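Local atomic coordinates of DnaJ homolog subfamily C member 3 (Mus musculus, PDB entry 3IEG), a protein that acts as a co-chaperone in the endoplasmic reticulum unfolded protein response, binding misfolded proteins through its TPR repeats, stimulating HSC70 ATPase activity and restraining the kinase GCN2. Residues Phe94-Leu98 and Ala110-Leu114; Cys279-Ser283 and Ala308-Arg312; Tyr136-Ile140 and Cys163-Glu167. One frame throughout, in Å; residues are numbered along the deposited sequence.

Contact 1 (Phe94-Leu98 and Ala110-Leu114)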
# COMPACT_ATOMS: atom_id res chain seq x y z
N PHE A 94 -27.90 -10.62 -14.94
CA PHE A 94 -27.97 -10.39 -16.38
C PHE A 94 -28.86 -11.41 -17.06
O PHE A 94 -29.68 -11.06 -17.90
CB PHE A 94 -26.59 -10.43 -17.01
CG PHE A 94 -25.66 -9.34 -16.55
CD1 PHE A 94 -26.01 -8.00 -16.69
CD2 PHE A 94 -24.42 -9.67 -16.01
CE1 PHE A 94 -25.15 -7.01 -16.26
CE2 PHE A 94 -23.54 -8.67 -15.59
CZ PHE A 94 -23.90 -7.34 -15.72
N LYS A 95 -28.69 -12.69 -16.71
CA LYS A 95 -29.52 -13.74 -17.29
C LYS A 95 -31.02 -13.51 -17.02
O LYS A 95 -31.84 -13.69 -17.91
CB LYS A 95 -29.07 -15.13 -16.81
CG LYS A 95 -27.95 -15.74 -17.64
CD LYS A 95 -27.30 -16.96 -16.96
CE LYS A 95 -26.16 -17.52 -17.85
NZ LYS A 95 -24.99 -18.12 -17.10
N LYS A 96 -31.37 -13.13 -15.79
CA LYS A 96 -32.77 -12.89 -15.45
C LYS A 96 -33.36 -11.65 -16.15
O LYS A 96 -34.56 -11.59 -16.43
CB LYS A 96 -32.95 -12.78 -13.94
CG LYS A 96 -32.82 -14.11 -13.19
CD LYS A 96 -33.10 -13.93 -11.70
CE LYS A 96 -32.99 -15.25 -10.93
NZ LYS A 96 -32.98 -15.04 -9.44
N VAL A 97 -32.50 -10.66 -16.42
CA VAL A 97 -32.84 -9.49 -17.22
C VAL A 97 -33.31 -9.93 -18.61
O VAL A 97 -34.35 -9.47 -19.10
CB VAL A 97 -31.64 -8.51 -17.32
CG1 VAL A 97 -31.75 -7.60 -18.54
CG2 VAL A 97 -31.48 -7.69 -16.03
N LEU A 98 -32.56 -10.84 -19.23
CA LEU A 98 -32.89 -11.35 -20.55
C LEU A 98 -34.28 -12.00 -20.59
O LEU A 98 -34.92 -12.03 -21.64
CB LEU A 98 -31.84 -12.34 -21.05
CG LEU A 98 -30.46 -11.78 -21.41
CD1 LEU A 98 -29.52 -12.89 -21.81
CD2 LEU A 98 -30.56 -10.75 -22.52
N ALA A 110 -27.15 -6.37 -21.44
CA ALA A 110 -27.07 -7.62 -20.69
C ALA A 110 -26.33 -8.74 -21.43
O ALA A 110 -25.61 -9.51 -20.81
CB ALA A 110 -28.44 -8.08 -20.26
N GLU A 111 -26.52 -8.83 -22.75
CA GLU A 111 -25.78 -9.82 -23.56
C GLU A 111 -24.30 -9.47 -23.59
O GLU A 111 -23.43 -10.35 -23.51
CB GLU A 111 -26.33 -9.89 -24.99
CG GLU A 111 -27.76 -10.42 -25.10
CD GLU A 111 -27.87 -11.95 -25.04
OE1 GLU A 111 -28.90 -12.47 -25.52
OE2 GLU A 111 -26.95 -12.62 -24.51
N SER A 112 -24.02 -8.18 -23.70
CA SER A 112 -22.66 -7.66 -23.70
C SER A 112 -21.97 -7.97 -22.36
O SER A 112 -20.78 -8.34 -22.32
CB SER A 112 -22.70 -6.16 -23.97
OG SER A 112 -21.42 -5.60 -23.89
N GLN A 113 -22.71 -7.82 -21.26
CA GLN A 113 -22.17 -8.08 -19.94
C GLN A 113 -22.03 -9.58 -19.63
O GLN A 113 -21.20 -9.96 -18.80
CB GLN A 113 -23.00 -7.37 -18.87
CG GLN A 113 -22.95 -5.83 -18.90
CD GLN A 113 -21.60 -5.28 -18.49
OE1 GLN A 113 -20.63 -5.36 -19.24
NE2 GLN A 113 -21.53 -4.69 -17.30
N LEU A 114 -22.82 -10.42 -20.29
CA LEU A 114 -22.70 -11.88 -20.11
C LEU A 114 -21.50 -12.45 -20.84
O LEU A 114 -20.90 -13.42 -20.38
CB LEU A 114 -23.97 -12.63 -20.54
CG LEU A 114 -25.14 -12.70 -19.54
CD1 LEU A 114 -26.30 -13.40 -20.20
CD2 LEU A 114 -24.79 -13.40 -18.22
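Ala-110 meets the helix of Phe-94-Leu-98 where the two backbones come nearest, its CA lying 5.2 Å from that of Phe-94. The helix directions differ by 149°, close to antiparallel, and the segment axes approach to 9.3 Å. The methyl of Ala-110 points into this interface and is shared by three residues. CG1 of Val-97 is 3.8 Å from Ala-110 CB, while Leu-98 CD2 and the ring atom Phe-94 CD1 lie slightly farther from it. Glu-111 starts off pointing away from the first helix, but its chain folds back at the second torsion (chi2 -80°). Its CG and carboxylate thereby lie across the end of Leu-98 at roughly a right angle, with Glu-111 OE2 3.7 Å from Leu-98 CD1. Gln-113 supplies the aromatic contact: its CB stands 3.4 Å from the centroid of the Phe-94 ring and 18° off the normal, a CH-pi approach over the face. The Gln-113 chain bends at its second torsion, its amide plane stands steeply to the ring, and NE2 finds its hydrogen-bond partner in His-79 of helix 71-84. Leu-114 completes the interface with both of its methyls. Leu-114 CD1 faces Leu-98 CD1 tip to tip at 3.6 Å and also touches the aliphatic CG of Lys-95, whereas Leu-114 CD2 rests 3.7 Å from Phe-94 CB. Apolar surface thus dominates the 416 Å² buried here, with the Glu-111 carboxylate and the Lys-95 chain at its exposed margin. Phe-94 also touches Leu-75, which ties the pair to helix 71-84. The arrangement is that of successive antiparallel helices in a tetratricopeptide repeat array, here joining the third repeat to the long helix 104-132 that runs on into the fourth.

Contact 2 (Cys279-Ser283 and Ala308-Arg312)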
# COMPACT_ATOMS: atom_id res chain seq x y z
N CYS A 279 29.57 2.32 12.31
CA CYS A 279 30.67 2.82 11.50
C CYS A 279 30.79 4.34 11.62
O CYS A 279 31.89 4.88 11.77
CB CYS A 279 30.48 2.38 10.05
SG CYS A 279 31.23 3.43 8.80
N HIS A 280 29.64 5.02 11.58
CA HIS A 280 29.57 6.47 11.78
C HIS A 280 30.03 6.86 13.18
O HIS A 280 30.80 7.79 13.34
CB HIS A 280 28.14 6.96 11.52
CG HIS A 280 27.99 8.45 11.55
ND1 HIS A 280 28.53 9.28 10.59
CD2 HIS A 280 27.35 9.27 12.42
CE1 HIS A 280 28.24 10.53 10.86
NE2 HIS A 280 27.52 10.56 11.97
N CYS A 281 29.56 6.13 14.20
CA CYS A 281 29.92 6.41 15.59
C CYS A 281 31.42 6.38 15.86
O CYS A 281 31.96 7.35 16.36
CB CYS A 281 29.21 5.46 16.54
SG CYS A 281 27.57 6.02 16.89
N PHE A 282 32.07 5.29 15.50
CA PHE A 282 33.52 5.19 15.68
C PHE A 282 34.29 6.28 14.92
O PHE A 282 35.19 6.90 15.47
CB PHE A 282 34.01 3.77 15.36
CG PHE A 282 33.77 2.77 16.47
CD1 PHE A 282 34.43 2.88 17.70
CD2 PHE A 282 32.89 1.71 16.29
CE1 PHE A 282 34.21 1.94 18.73
CE2 PHE A 282 32.66 0.77 17.32
CZ PHE A 282 33.32 0.89 18.54
N SER A 283 33.90 6.54 13.67
CA SER A 283 34.50 7.61 12.88
C SER A 283 34.47 8.97 13.59
O SER A 283 35.50 9.61 13.77
CB SER A 283 33.84 7.70 11.51
OG SER A 283 34.50 8.64 10.67
N ALA A 308 29.26 5.24 4.53
CA ALA A 308 30.35 4.36 4.96
C ALA A 308 31.67 4.76 4.31
O ALA A 308 32.72 4.72 4.95
CB ALA A 308 30.02 2.89 4.65
N LEU A 309 31.61 5.15 3.04
CA LEU A 309 32.78 5.64 2.33
C LEU A 309 33.34 6.91 2.97
O LEU A 309 34.54 6.99 3.25
CB LEU A 309 32.47 5.86 0.85
CG LEU A 309 32.33 4.57 0.05
CD1 LEU A 309 31.69 4.82 -1.31
CD2 LEU A 309 33.68 3.85 -0.09
N LYS A 310 32.46 7.88 3.21
CA LYS A 310 32.85 9.16 3.81
C LYS A 310 33.43 8.96 5.21
O LYS A 310 34.43 9.57 5.56
CB LYS A 310 31.65 10.11 3.89
CG LYS A 310 31.25 10.76 2.56
CD LYS A 310 29.80 11.28 2.58
CE LYS A 310 29.60 12.41 3.59
NZ LYS A 310 28.18 12.84 3.61
N ASP A 311 32.78 8.09 5.99
CA ASP A 311 33.20 7.86 7.36
C ASP A 311 34.51 7.09 7.44
O ASP A 311 35.37 7.40 8.28
CB ASP A 311 32.08 7.21 8.19
CG ASP A 311 30.94 8.17 8.47
OD1 ASP A 311 31.16 9.39 8.42
OD2 ASP A 311 29.81 7.72 8.74
N ARG A 312 34.69 6.10 6.56
CA ARG A 312 35.98 5.41 6.45
C ARG A 312 37.06 6.39 5.99
O ARG A 312 38.16 6.40 6.55
CB ARG A 312 35.93 4.19 5.53
CG ARG A 312 37.19 3.34 5.66
CD ARG A 312 37.06 1.98 5.04
NE ARG A 312 37.08 2.08 3.59
CZ ARG A 312 37.04 1.04 2.75
NH1 ARG A 312 36.97 -0.20 3.22
NH2 ARG A 312 37.05 1.26 1.45
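Asp-311 is the hub of this contact, reaching from helix 306-318 to both His-280 and Ser-283 on helix 268-284. Its carboxylate atom OD2 accepts a hydrogen bond of 2.7 Å from His-280 ND1, with an N-H...O angle of 154°. OD2 sits in the imidazole plane. ND1 meets it on the syn side but stands 33° out of the carboxylate plane; ring and carboxylate are also turned against each other. With CG turned opposite the main-chain nitrogen (chi1 -173°), the His-280 ring edge carrying ND1 comes up to Asp-311. The second bond uses the backbone of the same residue: Ser-283 OG donates to Asp-311 O at 2.8 Å, arriving well to the side of the C=O direction. Here the packing is close, and the CA atoms of Ser-283 and Asp-311 are 5.7 Å apart. Replacing Asp-311 by an alanine removes the carboxylate and is likely to leave His-280 ND1 without its acceptor and the ring freer to turn. The negative carboxylate, buried as it is, may also favour a protonated imidazole. At the Cys-279 end the fit is looser, with CA atoms of Cys-279 and Ala-308 6.7 Å apart. Cys-279 SG is 3.9 Å from Asp-311 CB and merely brushes Ala-308; its covalent tie is a disulfide to Cys-295. The more accessible flank is that of His-280, which is partly exposed, whereas the other touching residues are buried. The total buried area between the two nearly parallel helices is a modest 228 Å², carried by few residues. Cys-281 and Phe-282 turn to helix 250-263, Leu-309 packs on helices 288-301 and 322-333, and Arg-312 forms a salt bridge with Asp-328, so that the pair is embedded within the helical stack.

Contact 3 (Tyr136-Ile140 and Cys163-Glu167)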
# COMPACT_ATOMS: atom_id res chain seq x y z
N TYR A 136 3.37 -17.87 -9.68
CA TYR A 136 2.94 -16.54 -9.27
C TYR A 136 2.97 -15.53 -10.38
O TYR A 136 2.10 -14.66 -10.44
CB TYR A 136 3.71 -16.07 -8.02
CG TYR A 136 3.58 -17.08 -6.91
CD1 TYR A 136 4.68 -17.81 -6.46
CD2 TYR A 136 2.33 -17.37 -6.36
CE1 TYR A 136 4.54 -18.78 -5.46
CE2 TYR A 136 2.17 -18.33 -5.37
CZ TYR A 136 3.28 -19.03 -4.92
OH TYR A 136 3.10 -19.98 -3.93
N THR A 137 3.93 -15.66 -11.29
CA THR A 137 3.97 -14.77 -12.46
C THR A 137 2.83 -15.04 -13.44
O THR A 137 2.28 -14.10 -14.02
CB THR A 137 5.32 -14.79 -13.20
OG1 THR A 137 5.68 -16.15 -13.47
CG2 THR A 137 6.40 -14.14 -12.36
N ALA A 138 2.48 -16.30 -13.64
CA ALA A 138 1.32 -16.61 -14.47
C ALA A 138 0.06 -16.03 -13.83
O ALA A 138 -0.73 -15.38 -14.50
CB ALA A 138 1.17 -18.11 -14.65
N ALA A 139 -0.10 -16.26 -12.53
CA ALA A 139 -1.22 -15.70 -11.78
C ALA A 139 -1.35 -14.18 -11.93
O ALA A 139 -2.45 -13.69 -12.23
CB ALA A 139 -1.13 -16.09 -10.32
N ILE A 140 -0.25 -13.43 -11.77
CA ILE A 140 -0.35 -11.96 -11.88
C ILE A 140 -0.94 -11.56 -13.22
O ILE A 140 -1.83 -10.70 -13.28
CB ILE A 140 0.96 -11.15 -11.55
CG1 ILE A 140 1.90 -11.02 -12.76
CG2 ILE A 140 1.69 -11.65 -10.28
CD1 ILE A 140 1.98 -9.59 -13.32
N CYS A 163 0.92 -12.73 -4.59
CA CYS A 163 1.84 -13.09 -5.67
C CYS A 163 3.08 -12.24 -5.57
O CYS A 163 4.20 -12.73 -5.70
CB CYS A 163 1.19 -12.90 -7.04
SG CYS A 163 -0.03 -14.13 -7.39
N PHE A 164 2.87 -10.96 -5.33
CA PHE A 164 3.96 -10.02 -5.30
C PHE A 164 4.89 -10.29 -4.14
O PHE A 164 6.10 -10.22 -4.32
CB PHE A 164 3.44 -8.58 -5.28
CG PHE A 164 3.01 -8.06 -6.62
CD1 PHE A 164 1.84 -7.31 -6.76
CD2 PHE A 164 3.77 -8.32 -7.77
CE1 PHE A 164 1.44 -6.84 -8.01
CE2 PHE A 164 3.37 -7.85 -9.02
CZ PHE A 164 2.20 -7.11 -9.14
N ILE A 165 4.35 -10.62 -2.96
CA ILE A 165 5.25 -10.94 -1.85
C ILE A 165 6.09 -12.19 -2.18
O ILE A 165 7.30 -12.18 -1.99
CB ILE A 165 4.62 -10.98 -0.40
CG1 ILE A 165 4.64 -12.38 0.20
CG2 ILE A 165 3.23 -10.32 -0.32
CD1 ILE A 165 3.36 -13.19 -0.06
N LYS A 166 5.46 -13.22 -2.73
CA LYS A 166 6.16 -14.44 -3.13
C LYS A 166 7.20 -14.16 -4.20
O LYS A 166 8.23 -14.80 -4.27
CB LYS A 166 5.18 -15.48 -3.68
CG LYS A 166 4.28 -16.10 -2.65
CD LYS A 166 5.00 -17.16 -1.84
CE LYS A 166 4.01 -18.03 -1.13
NZ LYS A 166 4.66 -19.09 -0.36
N GLU A 167 6.92 -13.18 -5.05
CA GLU A 167 7.81 -12.87 -6.15
C GLU A 167 8.91 -11.95 -5.69
O GLU A 167 9.69 -11.45 -6.50
CB GLU A 167 7.01 -12.25 -7.30
CG GLU A 167 7.52 -12.60 -8.68
CD GLU A 167 7.67 -14.09 -8.94
OE1 GLU A 167 6.88 -14.90 -8.41
OE2 GLU A 167 8.57 -14.47 -9.71
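The backbones of Tyr-136 and Cys-163 come to 5.1 Å between CA atoms, bringing the first turn of helix 136-149 against the last turn of helix 154-166. Tyr-136 carries the largest share of the contact. Lys-166 CB lies over one face of its ring, 3.8 Å from the centroid and 18° off the normal, which defines a CH-pi contact. From there the lysine chain, bent at its second torsion (chi2 -78°), follows the ring outward until CE is 3.5 Å from Tyr-136 OH. Two other groups meet the ring near its plane: Cys-163 SG on the CD2 side, in a sulfur-aromatic edge contact 5.5 Å from the centroid, and Glu-167 OE1 on the CD1 side. The same Glu-167 carboxylate reaches Thr-137, whose CG2 is 3.4 Å from OE2, the two chains crossing at about a right angle. Deeper in the interface the packing is apolar. Cys-163 SG lies 3.7 Å from Ala-139 CB, and Ile-140 CG2 fits against Cys-163 CB and, more distantly, the ring of Phe-164. Glu-167 is the first residue to leave helical geometry, so its carboxylate comes from the turn following the helix. Phe-131 of helix 104-132 meets the Tyr-136 ring with the planes steeply inclined and also touches Cys-163. The contact therefore forms part of the junction between the fourth and fifth repeats of the tetratricopeptide superhelix.

How the contacts relate
The three contacts mark successive points along an elongated all-helical chain, in the order contact 1, contact 3, contact 2. Contacts 1 and 2 lie on opposite sides of the chain's centre, 68 Å apart between centres. Contact 3 lies much nearer the middle, its centre 33 Å from that of contact 1 and 39 Å from that of contact 2. None touches another: even between contacts 1 and 3 the nearest atoms are about 20 Å apart. The hydrophobic groove for misfolded proteins belongs to the first two repeats, and all three contacts fall beyond these in sequence. This chain is the TPR portion, without the J domain that binds HSC70, so none belongs to that site.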